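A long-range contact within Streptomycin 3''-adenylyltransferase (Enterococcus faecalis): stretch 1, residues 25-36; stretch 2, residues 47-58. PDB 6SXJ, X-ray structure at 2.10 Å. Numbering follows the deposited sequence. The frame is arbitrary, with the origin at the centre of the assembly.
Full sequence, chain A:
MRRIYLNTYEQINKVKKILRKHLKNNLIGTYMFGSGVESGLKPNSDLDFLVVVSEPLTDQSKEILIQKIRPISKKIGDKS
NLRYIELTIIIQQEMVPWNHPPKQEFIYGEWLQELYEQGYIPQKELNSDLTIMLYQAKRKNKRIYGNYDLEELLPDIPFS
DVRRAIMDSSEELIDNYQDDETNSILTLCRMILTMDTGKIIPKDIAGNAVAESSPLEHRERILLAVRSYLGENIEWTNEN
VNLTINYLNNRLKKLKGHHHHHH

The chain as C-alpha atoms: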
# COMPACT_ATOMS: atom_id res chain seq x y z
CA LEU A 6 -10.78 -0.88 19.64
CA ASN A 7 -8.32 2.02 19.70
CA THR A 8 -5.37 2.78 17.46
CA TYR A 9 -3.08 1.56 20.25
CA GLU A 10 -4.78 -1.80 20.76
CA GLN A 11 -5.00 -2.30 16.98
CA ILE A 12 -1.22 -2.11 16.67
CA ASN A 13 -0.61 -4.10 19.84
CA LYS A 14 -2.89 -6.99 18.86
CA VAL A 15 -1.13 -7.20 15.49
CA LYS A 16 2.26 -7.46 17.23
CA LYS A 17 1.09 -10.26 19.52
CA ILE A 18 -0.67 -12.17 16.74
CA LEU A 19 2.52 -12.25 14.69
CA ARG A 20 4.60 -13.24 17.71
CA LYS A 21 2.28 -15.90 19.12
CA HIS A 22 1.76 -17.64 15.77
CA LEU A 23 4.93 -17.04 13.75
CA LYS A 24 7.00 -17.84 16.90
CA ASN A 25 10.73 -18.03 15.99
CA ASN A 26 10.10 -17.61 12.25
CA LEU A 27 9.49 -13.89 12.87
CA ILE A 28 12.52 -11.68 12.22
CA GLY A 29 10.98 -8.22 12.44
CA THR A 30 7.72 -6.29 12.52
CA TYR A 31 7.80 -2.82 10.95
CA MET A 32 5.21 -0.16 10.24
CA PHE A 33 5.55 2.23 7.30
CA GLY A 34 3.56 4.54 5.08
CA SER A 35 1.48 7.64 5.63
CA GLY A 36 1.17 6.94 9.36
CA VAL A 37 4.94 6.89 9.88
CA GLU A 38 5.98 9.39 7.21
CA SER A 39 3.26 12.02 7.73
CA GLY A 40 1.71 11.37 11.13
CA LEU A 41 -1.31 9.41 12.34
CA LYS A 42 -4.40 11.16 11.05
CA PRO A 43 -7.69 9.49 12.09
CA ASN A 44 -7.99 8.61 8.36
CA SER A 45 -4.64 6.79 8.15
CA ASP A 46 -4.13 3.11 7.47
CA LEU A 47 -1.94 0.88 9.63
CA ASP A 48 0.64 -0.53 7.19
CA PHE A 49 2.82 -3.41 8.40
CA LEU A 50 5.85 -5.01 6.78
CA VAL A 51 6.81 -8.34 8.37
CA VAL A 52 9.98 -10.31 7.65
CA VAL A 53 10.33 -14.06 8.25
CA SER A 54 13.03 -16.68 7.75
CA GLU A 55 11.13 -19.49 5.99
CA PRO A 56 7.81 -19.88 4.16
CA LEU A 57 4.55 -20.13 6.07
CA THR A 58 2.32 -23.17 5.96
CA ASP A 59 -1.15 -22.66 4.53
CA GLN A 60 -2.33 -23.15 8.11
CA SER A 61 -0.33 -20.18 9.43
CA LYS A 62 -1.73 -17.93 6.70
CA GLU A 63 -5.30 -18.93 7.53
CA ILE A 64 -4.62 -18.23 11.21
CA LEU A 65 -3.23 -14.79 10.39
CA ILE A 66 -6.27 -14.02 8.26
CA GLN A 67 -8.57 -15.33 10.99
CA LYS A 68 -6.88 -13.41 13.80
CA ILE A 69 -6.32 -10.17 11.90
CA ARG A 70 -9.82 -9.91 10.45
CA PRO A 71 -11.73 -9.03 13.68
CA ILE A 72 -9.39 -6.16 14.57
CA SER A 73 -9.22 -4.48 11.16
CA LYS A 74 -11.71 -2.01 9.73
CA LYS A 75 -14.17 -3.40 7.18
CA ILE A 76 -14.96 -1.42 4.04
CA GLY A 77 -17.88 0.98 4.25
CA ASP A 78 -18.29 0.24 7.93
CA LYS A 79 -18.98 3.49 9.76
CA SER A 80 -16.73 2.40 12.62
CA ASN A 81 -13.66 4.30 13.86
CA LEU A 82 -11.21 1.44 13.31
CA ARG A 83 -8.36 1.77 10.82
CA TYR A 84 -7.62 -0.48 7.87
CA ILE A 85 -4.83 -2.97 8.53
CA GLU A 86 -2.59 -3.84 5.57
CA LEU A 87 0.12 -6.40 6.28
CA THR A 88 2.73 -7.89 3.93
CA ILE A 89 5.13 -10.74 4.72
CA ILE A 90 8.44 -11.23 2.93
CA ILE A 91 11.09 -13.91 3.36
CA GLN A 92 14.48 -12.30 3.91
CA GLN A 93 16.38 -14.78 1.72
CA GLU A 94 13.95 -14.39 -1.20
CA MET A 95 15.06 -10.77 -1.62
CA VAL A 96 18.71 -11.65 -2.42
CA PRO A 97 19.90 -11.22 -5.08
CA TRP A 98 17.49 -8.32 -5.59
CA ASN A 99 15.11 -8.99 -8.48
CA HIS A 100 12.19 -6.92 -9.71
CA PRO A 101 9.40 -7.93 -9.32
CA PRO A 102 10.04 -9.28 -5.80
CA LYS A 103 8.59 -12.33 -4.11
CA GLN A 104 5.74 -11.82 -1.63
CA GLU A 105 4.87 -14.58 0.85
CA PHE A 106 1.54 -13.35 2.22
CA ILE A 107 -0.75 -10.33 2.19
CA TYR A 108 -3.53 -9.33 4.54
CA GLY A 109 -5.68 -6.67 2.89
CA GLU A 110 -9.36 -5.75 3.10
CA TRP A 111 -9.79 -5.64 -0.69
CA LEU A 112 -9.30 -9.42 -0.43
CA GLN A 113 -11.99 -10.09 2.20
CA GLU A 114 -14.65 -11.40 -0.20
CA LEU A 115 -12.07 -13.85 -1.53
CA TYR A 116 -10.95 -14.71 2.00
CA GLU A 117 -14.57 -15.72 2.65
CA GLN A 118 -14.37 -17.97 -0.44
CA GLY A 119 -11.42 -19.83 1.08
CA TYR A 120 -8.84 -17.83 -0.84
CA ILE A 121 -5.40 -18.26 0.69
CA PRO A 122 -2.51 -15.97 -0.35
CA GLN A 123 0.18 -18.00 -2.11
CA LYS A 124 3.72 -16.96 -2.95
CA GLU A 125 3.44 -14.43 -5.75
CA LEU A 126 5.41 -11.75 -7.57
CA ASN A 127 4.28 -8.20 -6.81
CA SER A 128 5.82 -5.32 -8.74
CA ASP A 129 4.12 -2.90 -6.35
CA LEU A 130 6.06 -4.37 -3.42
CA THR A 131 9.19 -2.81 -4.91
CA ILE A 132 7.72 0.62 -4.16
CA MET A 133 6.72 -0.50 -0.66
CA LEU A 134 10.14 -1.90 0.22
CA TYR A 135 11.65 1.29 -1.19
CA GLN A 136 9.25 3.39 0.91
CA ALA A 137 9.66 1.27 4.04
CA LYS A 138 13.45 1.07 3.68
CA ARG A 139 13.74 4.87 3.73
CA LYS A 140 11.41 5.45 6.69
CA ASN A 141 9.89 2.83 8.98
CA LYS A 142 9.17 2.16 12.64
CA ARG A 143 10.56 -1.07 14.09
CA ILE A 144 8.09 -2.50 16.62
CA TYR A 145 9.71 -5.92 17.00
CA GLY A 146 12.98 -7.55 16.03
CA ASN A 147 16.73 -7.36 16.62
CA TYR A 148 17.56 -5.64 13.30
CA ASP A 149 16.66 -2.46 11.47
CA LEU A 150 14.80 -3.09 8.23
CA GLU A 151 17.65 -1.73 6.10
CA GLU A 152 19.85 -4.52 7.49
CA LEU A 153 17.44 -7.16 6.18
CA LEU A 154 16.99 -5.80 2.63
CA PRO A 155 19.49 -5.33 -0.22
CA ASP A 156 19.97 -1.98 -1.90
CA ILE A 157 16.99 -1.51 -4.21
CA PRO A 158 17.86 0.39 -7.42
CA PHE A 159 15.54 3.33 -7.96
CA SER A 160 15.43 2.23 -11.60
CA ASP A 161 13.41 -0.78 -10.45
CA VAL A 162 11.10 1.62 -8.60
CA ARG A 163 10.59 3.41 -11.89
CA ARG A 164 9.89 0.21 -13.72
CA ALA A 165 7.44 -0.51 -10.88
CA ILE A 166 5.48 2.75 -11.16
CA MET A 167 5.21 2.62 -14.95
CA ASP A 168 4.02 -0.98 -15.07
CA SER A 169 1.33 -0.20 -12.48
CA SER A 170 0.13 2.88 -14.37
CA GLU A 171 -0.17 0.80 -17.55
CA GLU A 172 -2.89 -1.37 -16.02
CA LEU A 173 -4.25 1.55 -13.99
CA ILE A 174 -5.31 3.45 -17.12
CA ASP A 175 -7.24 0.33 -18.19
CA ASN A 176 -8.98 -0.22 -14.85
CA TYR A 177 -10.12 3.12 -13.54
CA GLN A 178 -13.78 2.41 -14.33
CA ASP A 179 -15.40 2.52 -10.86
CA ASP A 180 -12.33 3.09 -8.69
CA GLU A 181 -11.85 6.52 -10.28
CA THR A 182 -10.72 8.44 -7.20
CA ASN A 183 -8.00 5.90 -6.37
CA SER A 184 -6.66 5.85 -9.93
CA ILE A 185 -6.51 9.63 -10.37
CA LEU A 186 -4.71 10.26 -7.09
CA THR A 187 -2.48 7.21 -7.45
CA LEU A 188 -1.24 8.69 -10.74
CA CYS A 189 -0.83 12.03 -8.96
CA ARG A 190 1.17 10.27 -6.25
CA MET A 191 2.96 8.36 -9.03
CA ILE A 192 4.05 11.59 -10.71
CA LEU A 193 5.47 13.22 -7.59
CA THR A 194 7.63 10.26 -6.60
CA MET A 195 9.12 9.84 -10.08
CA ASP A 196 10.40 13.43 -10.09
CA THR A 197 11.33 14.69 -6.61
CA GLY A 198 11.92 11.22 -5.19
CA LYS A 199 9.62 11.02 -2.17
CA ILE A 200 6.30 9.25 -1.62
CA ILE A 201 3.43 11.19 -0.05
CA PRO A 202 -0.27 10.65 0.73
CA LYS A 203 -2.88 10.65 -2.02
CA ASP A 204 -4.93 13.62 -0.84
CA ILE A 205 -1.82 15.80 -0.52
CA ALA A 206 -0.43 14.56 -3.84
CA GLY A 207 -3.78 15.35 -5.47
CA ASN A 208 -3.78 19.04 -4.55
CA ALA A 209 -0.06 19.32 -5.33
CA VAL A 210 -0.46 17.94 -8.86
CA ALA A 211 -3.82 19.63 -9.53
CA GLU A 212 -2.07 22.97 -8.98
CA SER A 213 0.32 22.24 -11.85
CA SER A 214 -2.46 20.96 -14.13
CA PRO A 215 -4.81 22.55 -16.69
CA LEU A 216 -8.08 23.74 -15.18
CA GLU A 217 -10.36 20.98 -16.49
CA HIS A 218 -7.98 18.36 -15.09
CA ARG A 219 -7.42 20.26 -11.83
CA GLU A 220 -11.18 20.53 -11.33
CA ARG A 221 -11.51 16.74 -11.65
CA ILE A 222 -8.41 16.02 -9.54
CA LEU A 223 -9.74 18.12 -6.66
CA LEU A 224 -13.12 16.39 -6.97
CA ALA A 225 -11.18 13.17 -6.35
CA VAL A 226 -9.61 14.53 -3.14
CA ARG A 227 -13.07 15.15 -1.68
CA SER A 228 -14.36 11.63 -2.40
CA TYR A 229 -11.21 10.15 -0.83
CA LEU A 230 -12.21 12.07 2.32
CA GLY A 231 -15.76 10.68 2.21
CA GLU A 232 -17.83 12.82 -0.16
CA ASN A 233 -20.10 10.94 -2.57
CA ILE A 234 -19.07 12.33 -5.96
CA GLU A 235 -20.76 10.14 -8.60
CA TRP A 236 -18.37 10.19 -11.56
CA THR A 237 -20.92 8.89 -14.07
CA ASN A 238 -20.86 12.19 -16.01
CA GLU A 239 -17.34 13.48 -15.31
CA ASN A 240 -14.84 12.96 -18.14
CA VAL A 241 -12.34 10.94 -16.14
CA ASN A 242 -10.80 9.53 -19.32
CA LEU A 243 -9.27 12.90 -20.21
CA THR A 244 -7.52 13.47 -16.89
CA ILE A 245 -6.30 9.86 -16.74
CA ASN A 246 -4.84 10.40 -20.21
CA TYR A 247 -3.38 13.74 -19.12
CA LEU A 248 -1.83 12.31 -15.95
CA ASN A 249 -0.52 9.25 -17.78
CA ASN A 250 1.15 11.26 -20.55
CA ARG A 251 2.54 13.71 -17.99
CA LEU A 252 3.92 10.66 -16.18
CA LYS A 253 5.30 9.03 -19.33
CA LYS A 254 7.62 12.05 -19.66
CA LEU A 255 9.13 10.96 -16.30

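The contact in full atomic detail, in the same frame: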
# COMPACT_ATOMS: atom_id res chain seq x y z
N ASN A 25 9.35 -18.38 16.31
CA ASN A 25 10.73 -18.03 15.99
C ASN A 25 10.97 -17.80 14.50
O ASN A 25 12.10 -17.48 14.12
CB ASN A 25 11.68 -19.13 16.48
CG ASN A 25 11.90 -19.07 17.98
OD1 ASN A 25 11.57 -20.01 18.70
ND2 ASN A 25 12.47 -17.97 18.46
N ASN A 26 9.95 -17.96 13.66
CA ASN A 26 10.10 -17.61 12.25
C ASN A 26 10.06 -16.11 12.01
O ASN A 26 10.39 -15.67 10.91
CB ASN A 26 9.01 -18.29 11.42
CG ASN A 26 9.28 -18.24 9.93
OD1 ASN A 26 10.43 -18.13 9.50
ND2 ASN A 26 8.23 -18.31 9.13
N LEU A 27 9.69 -15.32 13.02
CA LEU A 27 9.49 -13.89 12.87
C LEU A 27 10.80 -13.16 13.11
O LEU A 27 11.35 -13.22 14.22
CB LEU A 27 8.41 -13.39 13.83
CG LEU A 27 8.18 -11.88 13.91
CD1 LEU A 27 7.67 -11.38 12.54
CD2 LEU A 27 7.20 -11.51 15.02
N ILE A 28 11.29 -12.46 12.09
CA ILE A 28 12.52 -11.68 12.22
C ILE A 28 12.24 -10.26 12.68
O ILE A 28 12.92 -9.73 13.56
CB ILE A 28 13.29 -11.69 10.88
CG1 ILE A 28 13.66 -13.11 10.49
CG2 ILE A 28 14.53 -10.82 10.99
CD1 ILE A 28 14.42 -13.20 9.19
N GLY A 29 11.24 -9.61 12.10
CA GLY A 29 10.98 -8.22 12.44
C GLY A 29 9.57 -7.83 12.06
O GLY A 29 9.00 -8.36 11.10
N THR A 30 9.03 -6.88 12.81
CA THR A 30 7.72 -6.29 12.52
C THR A 30 7.92 -4.78 12.39
O THR A 30 8.36 -4.13 13.35
CB THR A 30 6.71 -6.61 13.62
OG1 THR A 30 6.78 -8.00 13.96
CG2 THR A 30 5.31 -6.29 13.14
N TYR A 31 7.61 -4.24 11.22
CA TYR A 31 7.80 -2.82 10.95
C TYR A 31 6.49 -2.22 10.47
O TYR A 31 5.70 -2.88 9.80
CB TYR A 31 8.91 -2.59 9.91
CG TYR A 31 10.16 -3.38 10.21
CD1 TYR A 31 10.29 -4.69 9.79
CD2 TYR A 31 11.21 -2.82 10.93
CE1 TYR A 31 11.41 -5.42 10.08
CE2 TYR A 31 12.35 -3.55 11.22
CZ TYR A 31 12.45 -4.85 10.79
OH TYR A 31 13.57 -5.59 11.07
N MET A 32 6.28 -0.95 10.81
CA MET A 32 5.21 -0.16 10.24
C MET A 32 5.81 0.91 9.33
O MET A 32 6.93 1.38 9.55
CB MET A 32 4.36 0.48 11.33
CG MET A 32 3.90 -0.48 12.40
SD MET A 32 2.42 0.11 13.28
CE MET A 32 2.87 1.63 13.92
N PHE A 33 5.08 1.25 8.28
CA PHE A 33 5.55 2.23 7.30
C PHE A 33 4.35 2.96 6.72
O PHE A 33 3.20 2.73 7.11
CB PHE A 33 6.37 1.54 6.20
CG PHE A 33 5.55 0.62 5.33
CD1 PHE A 33 5.24 -0.66 5.76
CD2 PHE A 33 5.10 1.03 4.09
CE1 PHE A 33 4.49 -1.51 4.98
CE2 PHE A 33 4.35 0.17 3.29
CZ PHE A 33 4.05 -1.10 3.73
N GLY A 34 4.62 3.88 5.81
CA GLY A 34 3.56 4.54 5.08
C GLY A 34 3.14 5.86 5.70
O GLY A 34 3.82 6.45 6.54
N SER A 35 1.96 6.32 5.26
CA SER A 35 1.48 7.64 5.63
C SER A 35 1.51 7.85 7.14
O SER A 35 1.79 8.95 7.62
CB SER A 35 0.06 7.85 5.10
OG SER A 35 -0.85 6.95 5.71
N GLY A 36 1.22 6.80 7.91
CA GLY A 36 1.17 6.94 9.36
C GLY A 36 2.53 7.22 9.98
O GLY A 36 2.62 7.91 11.00
N LEU A 47 -3.05 1.53 8.95
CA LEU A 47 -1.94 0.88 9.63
C LEU A 47 -1.29 -0.10 8.66
O LEU A 47 -1.85 -1.15 8.36
CB LEU A 47 -2.43 0.16 10.88
CG LEU A 47 -3.02 0.98 12.03
CD1 LEU A 47 -3.55 0.03 13.09
CD2 LEU A 47 -1.96 1.90 12.59
N ASP A 48 -0.08 0.24 8.19
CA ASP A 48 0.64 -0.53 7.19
C ASP A 48 1.80 -1.26 7.86
O ASP A 48 2.69 -0.62 8.42
CB ASP A 48 1.16 0.38 6.07
CG ASP A 48 0.05 1.08 5.31
OD1 ASP A 48 -0.69 0.39 4.58
OD2 ASP A 48 -0.06 2.33 5.42
N PHE A 49 1.80 -2.58 7.76
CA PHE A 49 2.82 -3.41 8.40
C PHE A 49 3.62 -4.16 7.35
O PHE A 49 3.05 -4.78 6.44
CB PHE A 49 2.19 -4.41 9.37
CG PHE A 49 1.48 -3.78 10.52
CD1 PHE A 49 0.12 -3.49 10.44
CD2 PHE A 49 2.15 -3.51 11.69
CE1 PHE A 49 -0.54 -2.95 11.51
CE2 PHE A 49 1.50 -2.95 12.75
CZ PHE A 49 0.15 -2.66 12.66
N LEU A 50 4.95 -4.13 7.50
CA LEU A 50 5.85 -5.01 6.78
C LEU A 50 6.46 -5.98 7.78
O LEU A 50 7.00 -5.57 8.82
CB LEU A 50 6.96 -4.23 6.07
CG LEU A 50 7.88 -5.05 5.17
CD1 LEU A 50 7.13 -5.51 3.95
CD2 LEU A 50 9.08 -4.22 4.78
N VAL A 51 6.34 -7.28 7.49
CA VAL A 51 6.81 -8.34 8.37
C VAL A 51 7.81 -9.19 7.60
O VAL A 51 7.59 -9.53 6.43
CB VAL A 51 5.64 -9.20 8.88
CG1 VAL A 51 6.15 -10.36 9.73
CG2 VAL A 51 4.65 -8.36 9.66
N VAL A 52 8.91 -9.54 8.26
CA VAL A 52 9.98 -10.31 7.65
C VAL A 52 10.14 -11.61 8.42
O VAL A 52 10.20 -11.60 9.66
CB VAL A 52 11.31 -9.53 7.62
CG1 VAL A 52 12.39 -10.36 6.94
CG2 VAL A 52 11.12 -8.21 6.91
N VAL A 53 10.25 -12.72 7.69
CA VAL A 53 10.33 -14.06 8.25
C VAL A 53 11.53 -14.76 7.63
O VAL A 53 12.13 -14.30 6.66
CB VAL A 53 9.04 -14.87 7.99
CG1 VAL A 53 7.88 -14.26 8.77
CG2 VAL A 53 8.73 -14.93 6.50
N SER A 54 11.88 -15.90 8.22
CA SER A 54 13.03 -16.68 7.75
C SER A 54 12.65 -17.69 6.68
O SER A 54 13.36 -17.81 5.68
CB SER A 54 13.68 -17.40 8.93
OG SER A 54 14.57 -16.54 9.63
N GLU A 55 11.55 -18.42 6.87
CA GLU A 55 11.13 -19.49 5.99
C GLU A 55 9.67 -19.31 5.62
O GLU A 55 8.93 -18.58 6.28
CB GLU A 55 11.32 -20.86 6.64
CG GLU A 55 12.75 -21.20 7.00
CD GLU A 55 12.87 -21.83 8.37
OE1 GLU A 55 11.95 -22.59 8.75
OE2 GLU A 55 13.88 -21.58 9.06
N PRO A 56 9.21 -20.00 4.56
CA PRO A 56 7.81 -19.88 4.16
C PRO A 56 6.85 -20.26 5.28
O PRO A 56 7.22 -20.92 6.26
CB PRO A 56 7.69 -20.86 2.98
CG PRO A 56 9.08 -20.96 2.43
CD PRO A 56 10.00 -20.82 3.62
N LEU A 57 5.61 -19.83 5.12
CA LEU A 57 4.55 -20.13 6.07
C LEU A 57 3.64 -21.20 5.51
O LEU A 57 3.26 -21.16 4.33
CB LEU A 57 3.73 -18.88 6.39
CG LEU A 57 4.50 -17.60 6.73
CD1 LEU A 57 3.53 -16.59 7.31
CD2 LEU A 57 5.64 -17.88 7.69
N THR A 58 3.30 -22.18 6.35
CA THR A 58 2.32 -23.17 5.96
C THR A 58 1.01 -22.48 5.59
O THR A 58 0.75 -21.34 5.96
CB THR A 58 2.08 -24.17 7.10
OG1 THR A 58 1.54 -23.47 8.24
CG2 THR A 58 3.39 -24.85 7.50
O HOH W 1 1.33 2.58 9.25

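The two stretches form neighbouring antiparallel strands, and backbone hydrogen bonds run along most of their length. Leu47 opens the second strand and makes no close contact with the first. Asp48 O accepts a hydrogen bond from Phe33 N at 3.0 Å. Asp48 N and Phe33 O are 4.3 Å apart, too far for a direct bond, so a water bridges them: it donates to Phe33 O (2.8 Å) and accepts from Asp48 N (2.9 Å). The Asp48 CB lies over one face of the Phe33 ring, in a CH-pi contact. A CB on Gly34 would sit 2.8 Å from Asp48 OD2, a clash, and the backbone angles of Gly34 also call for glycine.

Phe49 pairs with Met32 without backbone hydrogen bonds. Their side chains share a sheet face, and Met32 SD reaches Phe49 CE2 at 3.2 Å, oblique to the ring. Leu50 and Tyr31 make a tight reciprocal pair: Leu50 N to Tyr31 O is 2.7 Å, and Tyr31 N to Leu50 O is 2.8 Å. Phe33 CE1 packs 3.8 Å from Leu50 CB.

Val51 faces Thr30 and packs against Leu27, Val51 CG1 to Leu27 CD1 being 3.4 Å. Between Leu27 and Gly29 the register shifts by one, a beta bulge with Ile28 as the extra residue. Val52 O therefore accepts from both Ile28 N (2.8 Å) and, weakly, Gly29 N (3.3 Å). Val52 N returns a bond to Gly29 O at 3.1 Å.

Val53 pairs with Leu27. Val53 CA lies 3.1 Å from Asn26 O, a CA-H...O contact. Beyond the strand, Asn26 binds the loop. Ser54 N donates to Asn26 O (3.1 Å) and Asn26 OD1 (3.0 Å). Glu55 N donates to Asn26 OD1 (2.9 Å), while Asn26 ND2 donates to Glu55 O (2.9 Å). The side-chain amide thus holds Glu55 at both N and O.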